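Local coordinates for Hut operon positive regulatory protein (Bacillus subtilis, PDB 4H4L) that binds regulatory sequences on the hut mRNA in the presence of histidine, suppressing transcription termination and switching on the operon for histidine utilization, at the interface of chains A and B. Numbering follows the deposited sequence. Chains: chain A/B, Hut operon positive regulatory protein.

The interface of chains A and B. Residues chain A 116-117, 120; chain B 68-70.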
# COMPACT_ATOMS: atom_id res chain seq x y z
N ALA A 116 -3.52 -20.16 -28.69
CA ALA A 116 -4.79 -20.01 -27.98
C ALA A 116 -4.62 -18.95 -26.87
O ALA A 116 -5.61 -18.36 -26.39
CB ALA A 116 -5.25 -21.34 -27.42
N GLU A 117 -3.37 -18.70 -26.48
CA GLU A 117 -3.05 -17.74 -25.42
C GLU A 117 -3.26 -16.28 -25.83
O GLU A 117 -3.38 -15.41 -24.98
CB GLU A 117 -1.60 -17.95 -24.95
CG GLU A 117 -1.43 -17.85 -23.45
CD GLU A 117 -1.97 -19.07 -22.72
OE1 GLU A 117 -1.14 -19.92 -22.30
OE2 GLU A 117 -3.21 -19.17 -22.57
N TRP A 120 -0.41 -10.65 -25.42
CA TRP A 120 -0.12 -10.13 -24.08
C TRP A 120 0.62 -8.84 -24.28
O TRP A 120 1.14 -8.60 -25.37
CB TRP A 120 0.72 -11.12 -23.28
CG TRP A 120 -0.11 -12.29 -22.80
CD1 TRP A 120 -0.79 -13.21 -23.59
CD2 TRP A 120 -0.42 -12.68 -21.42
NE1 TRP A 120 -1.48 -14.11 -22.81
CE2 TRP A 120 -1.30 -13.85 -21.51
CE3 TRP A 120 -0.08 -12.19 -20.16
CZ2 TRP A 120 -1.80 -14.49 -20.38
CZ3 TRP A 120 -0.58 -12.85 -19.03
CH2 TRP A 120 -1.42 -13.97 -19.14
N GLY B 68 -4.77 -23.38 -19.98
CA GLY B 68 -4.05 -22.15 -20.29
C GLY B 68 -4.02 -21.16 -19.14
O GLY B 68 -4.62 -21.37 -18.08
N TYR B 69 -3.33 -20.06 -19.39
CA TYR B 69 -3.02 -19.07 -18.38
C TYR B 69 -3.94 -17.88 -18.52
O TYR B 69 -4.44 -17.36 -17.52
CB TYR B 69 -1.57 -18.64 -18.59
CG TYR B 69 -0.97 -17.76 -17.53
CD1 TYR B 69 -1.48 -17.72 -16.24
CD2 TYR B 69 0.16 -17.01 -17.81
CE1 TYR B 69 -0.91 -16.93 -15.27
CE2 TYR B 69 0.74 -16.21 -16.85
CZ TYR B 69 0.21 -16.18 -15.58
OH TYR B 69 0.81 -15.39 -14.62
N ARG B 70 -4.16 -17.48 -19.79
CA ARG B 70 -4.96 -16.32 -20.19
C ARG B 70 -6.15 -16.07 -19.29
O ARG B 70 -6.23 -15.04 -18.60
CB ARG B 70 -5.40 -16.45 -21.67
CG ARG B 70 -6.67 -15.68 -22.03
CD ARG B 70 -6.77 -15.31 -23.51
NE ARG B 70 -7.43 -14.02 -23.66
CZ ARG B 70 -6.81 -12.88 -23.98
NH1 ARG B 70 -5.48 -12.88 -24.22
NH2 ARG B 70 -7.51 -11.74 -24.07
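A:Glu117, in the 3-10 turn 115-117, faces the first turn of helix 70-87 of chain B, which B:Gly68 leads into with a positive phi. The A:Glu117 side chain bends at chi2 (74°) and brings its carboxylate to the helix N-terminus. There OE2 takes weak hydrogen bonds from two backbone amides, B:Tyr69 N at 3.3 Å and B:Arg70 N at 3.4 Å, an arrangement that resembles a cap on the helix start. The helix dipole would probably favour the charged form of this acid. Its carboxylate plane stands nearly upright to the ring of B:Tyr69, 84° apart.

B:Arg70 answers with its guanidinium, but not to the acid: NE stays 6.8 Å from A:Glu117 OE2. The chain runs past the carboxylate, bends at chi3, and NH1 gives a weak hydrogen bond to the backbone carbonyl A:Glu117 O at 3.4 Å. That same oxygen accepts the indole N-H of A:Trp120, NE1, at 3.2 Å from above the carbonyl plane, which helps fix the rotation of the indole.

The six-membered end of the indole points across the interface. CH2 lies above the rim of the B:Tyr69 ring, 3.7 Å from CD2; the side chains cross at about a right angle, but the ring planes are tilted only about 20° from each other. CZ2 packs on B:Arg70 CA. An alanine in place of A:Trp120 would probably leave the B:Tyr69 ring without this packing partner and A:Glu117 O without its indole donor.

B:Tyr69 also lines a histidine pocket, so the contact adjoins a ligand site and may be linked to it. The patch joins the 115-117 turn and the start of strand 120-126 to the N-terminal end of helix 70-87, and the two-fold repeats it within the homohexamer.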